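Local coordinates for protein 5-carboxymethyl-2-hydroxymuconate semialdehyde dehydrogenase (Thermus thermophilus, PDB 2D4E) that probably catalyses the NAD-dependent oxidation of 5-carboxymethyl-2-hydroxymuconate semialdehyde to the corresponding acid, as a member of the aldehyde dehydrogenase family, at residues 42-47 against 58-63; 108-113 against 202-207. All blocks are in the same frame, centred on the assembly; numbering follows the deposited sequence.

Contact 1: residues 42-47 against 58-63. With NA (sodium ion), chain I.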
# COMPACT_ATOMS: atom_id res chain seq x y z
N GLU C 42 14.69 18.65 45.74
CA GLU C 42 14.77 17.24 46.08
C GLU C 42 15.40 16.38 44.98
O GLU C 42 15.29 16.67 43.79
CB GLU C 42 13.39 16.69 46.41
CG GLU C 42 12.85 17.13 47.76
CD GLU C 42 11.49 16.52 48.07
OE1 GLU C 42 11.33 15.30 47.86
OE2 GLU C 42 10.60 17.26 48.52
N THR C 43 16.07 15.31 45.41
CA THR C 43 16.69 14.37 44.49
C THR C 43 16.49 12.96 45.03
O THR C 43 16.05 12.78 46.16
CB THR C 43 18.22 14.62 44.35
OG1 THR C 43 18.85 14.42 45.62
CG2 THR C 43 18.50 16.03 43.86
N PHE C 44 16.80 11.97 44.21
CA PHE C 44 16.69 10.58 44.62
C PHE C 44 17.92 9.86 44.07
O PHE C 44 18.42 10.19 42.99
CB PHE C 44 15.39 9.95 44.10
CG PHE C 44 15.32 9.79 42.61
CD1 PHE C 44 15.77 8.62 42.00
CD2 PHE C 44 14.79 10.80 41.81
CE1 PHE C 44 15.69 8.45 40.62
CE2 PHE C 44 14.71 10.64 40.42
CZ PHE C 44 15.16 9.47 39.83
N PRO C 45 18.44 8.89 44.82
CA PRO C 45 19.63 8.16 44.36
C PRO C 45 19.35 6.99 43.44
O PRO C 45 18.24 6.46 43.40
CB PRO C 45 20.25 7.70 45.66
CG PRO C 45 19.02 7.30 46.46
CD PRO C 45 18.03 8.43 46.16
N SER C 46 20.38 6.60 42.69
CA SER C 46 20.32 5.45 41.81
C SER C 46 21.54 4.60 42.15
O SER C 46 22.67 5.11 42.19
CB SER C 46 20.39 5.86 40.34
OG SER C 46 20.34 4.70 39.52
N LEU C 47 21.30 3.32 42.40
CA LEU C 47 22.36 2.39 42.78
C LEU C 47 23.07 1.73 41.60
O LEU C 47 22.56 1.68 40.48
CB LEU C 47 21.77 1.28 43.66
CG LEU C 47 20.83 1.68 44.81
CD1 LEU C 47 20.33 0.43 45.51
CD2 LEU C 47 21.56 2.59 45.79
N ALA C 58 19.48 11.95 40.94
CA ALA C 58 18.72 12.57 39.87
C ALA C 58 17.62 13.42 40.48
O ALA C 58 17.07 13.06 41.53
CB ALA C 58 18.12 11.50 38.96
N ALA C 59 17.30 14.54 39.84
CA ALA C 59 16.25 15.44 40.33
C ALA C 59 14.92 14.70 40.47
O ALA C 59 14.52 13.94 39.58
CB ALA C 59 16.10 16.62 39.38
N ARG C 60 14.24 14.91 41.59
CA ARG C 60 12.96 14.26 41.84
C ARG C 60 11.82 15.13 41.33
O ARG C 60 11.30 15.97 42.06
CB ARG C 60 12.80 13.99 43.33
CG ARG C 60 11.56 13.20 43.69
CD ARG C 60 11.60 12.76 45.14
NE ARG C 60 10.39 12.04 45.53
CZ ARG C 60 10.21 11.47 46.72
NH1 ARG C 60 11.17 11.53 47.64
NH2 ARG C 60 9.08 10.84 46.99
N GLY C 61 11.45 14.92 40.07
CA GLY C 61 10.39 15.71 39.46
C GLY C 61 8.98 15.37 39.91
O GLY C 61 8.66 14.22 40.21
N GLY C 62 8.13 16.39 39.93
CA GLY C 62 6.74 16.22 40.33
C GLY C 62 5.80 16.96 39.40
O GLY C 62 6.19 17.33 38.29
N GLU C 63 4.57 17.18 39.85
CA GLU C 63 3.55 17.87 39.06
C GLU C 63 4.03 19.17 38.45
O GLU C 63 3.70 19.48 37.30
CB GLU C 63 2.33 18.17 39.92
CG GLU C 63 1.65 16.94 40.51
CD GLU C 63 0.42 17.30 41.32
OE1 GLU C 63 -0.18 16.39 41.93
OE2 GLU C 63 0.04 18.49 41.34
NA NA I . 20.82 2.16 38.76
O HOH W 1 14.33 11.39 47.40
O HOH W 2 19.44 0.65 40.14

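Contact 2: residues 108-113 against 202-207. With NA (sodium ion), chain I.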
# COMPACT_ATOMS: atom_id res chain seq x y z
N VAL C 108 29.06 3.05 28.94
CA VAL C 108 29.54 2.95 30.31
C VAL C 108 28.49 3.41 31.30
O VAL C 108 28.23 2.76 32.32
CB VAL C 108 30.83 3.77 30.52
CG1 VAL C 108 31.22 3.75 31.99
CG2 VAL C 108 31.96 3.20 29.67
N MET C 109 27.87 4.55 31.01
CA MET C 109 26.86 5.10 31.89
C MET C 109 25.71 4.12 32.13
O MET C 109 25.38 3.80 33.28
CB MET C 109 26.31 6.39 31.29
CG MET C 109 25.36 7.14 32.19
SD MET C 109 24.90 8.72 31.46
CE MET C 109 26.47 9.56 31.49
N GLU C 110 25.12 3.62 31.05
CA GLU C 110 24.01 2.69 31.19
C GLU C 110 24.45 1.37 31.80
O GLU C 110 23.69 0.72 32.52
CB GLU C 110 23.35 2.46 29.82
CG GLU C 110 22.23 1.44 29.84
CD GLU C 110 21.26 1.61 28.69
OE1 GLU C 110 20.57 0.62 28.35
OE2 GLU C 110 21.18 2.72 28.13
N CYS C 111 25.68 0.97 31.52
CA CYS C 111 26.21 -0.27 32.07
C CYS C 111 26.28 -0.16 33.60
O CYS C 111 25.78 -1.02 34.33
CB CYS C 111 27.61 -0.53 31.50
SG CYS C 111 28.45 -1.93 32.25
N LEU C 112 26.90 0.92 34.08
CA LEU C 112 27.02 1.16 35.51
C LEU C 112 25.68 1.27 36.21
O LEU C 112 25.49 0.76 37.31
CB LEU C 112 27.80 2.45 35.76
CG LEU C 112 29.28 2.52 35.37
CD1 LEU C 112 29.83 3.89 35.72
CD2 LEU C 112 30.05 1.44 36.10
N ASP C 113 24.75 1.96 35.55
CA ASP C 113 23.41 2.23 36.08
C ASP C 113 22.42 1.07 36.03
O ASP C 113 21.65 0.88 36.97
CB ASP C 113 22.84 3.43 35.30
CG ASP C 113 21.79 4.22 36.07
OD1 ASP C 113 21.60 3.96 37.28
OD2 ASP C 113 21.16 5.11 35.46
N PRO C 202 18.15 6.35 35.73
CA PRO C 202 17.92 7.70 35.19
C PRO C 202 19.03 8.41 34.42
O PRO C 202 18.75 9.24 33.56
CB PRO C 202 17.53 8.48 36.43
CG PRO C 202 18.51 7.93 37.43
CD PRO C 202 18.49 6.43 37.16
N PHE C 203 20.28 8.09 34.74
CA PHE C 203 21.42 8.77 34.13
C PHE C 203 21.50 8.89 32.61
O PHE C 203 21.71 9.99 32.09
CB PHE C 203 22.71 8.14 34.67
CG PHE C 203 22.81 8.20 36.16
CD1 PHE C 203 23.20 7.09 36.89
CD2 PHE C 203 22.45 9.36 36.84
CE1 PHE C 203 23.22 7.13 38.28
CE2 PHE C 203 22.48 9.41 38.23
CZ PHE C 203 22.86 8.29 38.95
N THR C 204 21.35 7.78 31.91
CA THR C 204 21.43 7.79 30.45
C THR C 204 20.48 8.81 29.79
O THR C 204 20.82 9.39 28.76
CB THR C 204 21.15 6.39 29.89
OG1 THR C 204 22.09 5.46 30.44
CG2 THR C 204 21.25 6.39 28.37
N ALA C 205 19.30 9.00 30.37
CA ALA C 205 18.33 9.94 29.81
C ALA C 205 18.83 11.38 29.89
O ALA C 205 18.68 12.15 28.94
CB ALA C 205 16.98 9.79 30.53
N THR C 206 19.40 11.76 31.02
CA THR C 206 19.93 13.12 31.16
C THR C 206 21.05 13.31 30.15
O THR C 206 21.21 14.39 29.57
CB THR C 206 20.45 13.38 32.59
OG1 THR C 206 19.34 13.67 33.45
CG2 THR C 206 21.44 14.54 32.60
N LYS C 207 21.83 12.26 29.92
CA LYS C 207 22.93 12.31 28.96
C LYS C 207 22.37 12.49 27.55
O LYS C 207 22.90 13.27 26.74
CB LYS C 207 23.75 11.01 29.03
CG LYS C 207 24.94 10.98 28.08
CD LYS C 207 25.95 12.08 28.39
CE LYS C 207 27.16 11.98 27.47
NZ LYS C 207 28.24 12.94 27.83
NA NA I . 20.82 2.16 38.76
O HOH W 3 21.10 4.84 32.72
O HOH W 2 19.44 0.65 40.14

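Contact 1: residues 42-47 against 58-63
With chi1 at 68°, Phe-44 sets CG in the crowded position between its own backbone N and carbonyl carbon, and chi2 near a right angle turns the ring so that one face meets the methyl of Ala-58. Ala-58 CB stands 4.1 Å from the centroid of the Phe-44 ring, a CH-pi contact made nearest the CZ and CE2 end. At the ring edge, near its plane, lie Arg-60 CA and the carbonyl oxygen of Ala-59, with Phe-44 CE2 3.4 Å from Ala-59 O. An alanine at Phe-44 would remove the ring and would probably loosen the packing over the Ala-58 methyl and against the ring of Phe-228 outside the hairpin. The backbones pair antiparallel: Phe-44 N donates to Ala-58 O at 2.9 Å, and Ala-58 N returns the bond to Phe-44 O, each donor lying in the carbonyl plane. Two residues along each segment, past the non-hydrogen-bonded pair Thr-43/Ala-59, Arg-60 N reaches Glu-42 O at 3.0 Å, nearly straight at the hydrogen but above the carbonyl plane. Arg-60 is extended from CG to NE and runs alongside Glu-42; Glu-42 OE1 and Arg-60 NH1, 3.8 Å apart, form a long salt bridge of charges alone, since OE1 sits away from the plane of the guanidinium and no N-H is aimed at it. The stronger partner of Arg-60 is Glu-231. Farther along, Ser-46 OG and Leu-47 O both bind the sodium ion, at 2.7 Å for Ser-46 OG. The arrangement is that of a two-stranded antiparallel beta hairpin, 43-48 with 53-59, one strand of which supplies part of a sodium site.

Contact 2: residues 108-113 against 202-207
Pro-202 opens the segment with its ring CD beside Asp-113 OD2, while its CG lies over one face of the Phe-203 ring, offset toward the rim. Phe-203 follows, its backbone N donating at 3.2 Å to Asp-113 OD2, the polar centre of the contact, in a bond bent at the hydrogen and arriving nearly along the C-O axis. Its ring, set with CG beside the backbone N, crosses the aspartate, the carboxylate and ring planes 30° apart and Phe-203 CD1 3.2 Å from Asp-113 OD2. Phe-203 CB also packs on Met-109 CG at 3.8 Å. Thr-204 comes next, its OG1 3.3 Å from Glu-110 CB; the Glu-110 carboxylate itself turns to Leu-176 N. A water held 2.6 Å from Thr-204 OG1 donates to Asp-113 OD2, so that this buried oxygen is gripped by both the water and the Phe-203 amide, which would probably favour its ionised form. At the end of the segment Lys-207 lays CB against Met-109 SD at 3.5 Å, with Met-109 CE touching Lys-207 CB and CG. The bend of Met-109 at chi3 (-66°) turns this methyl onto the lysine stem, whereas Lys-207 NZ pairs with Glu-105. The other carboxylate oxygen, Asp-113 OD1, and Asp-113 O bind the sodium ion, with 2.4 Å from Asp-113 O to the metal. The helical segments 108-113 and 203-207, nearly antiparallel at 160° and with axes 9.3 Å apart at closest approach, thus pack beside a sodium site, where one aspartate binds the metal through O and OD1 and accepts the Phe-203 N-H through OD2.

From the N terminus, contact 1 closes first, folding 42-47 back on 58-63 and closing the beta hairpin over the ten residues between them. Contact 2 opens only later, joining helix 103-114 to helix 203-214 across 88 intervening residues that include helical and strand elements, so the two closures are in series, neither nested nor crossed. They nevertheless meet in space, their centres about 14 Å apart. The sodium ion and its bound water belong to both, and Trp-200 O completes the protein ligands. Ser-46 OG probably hydrogen-bonds to Asp-113 OD1, while Ala-58 CB packs on Pro-202 CG. The hairpin is thereby tied to the helix pair close to the NAD pocket.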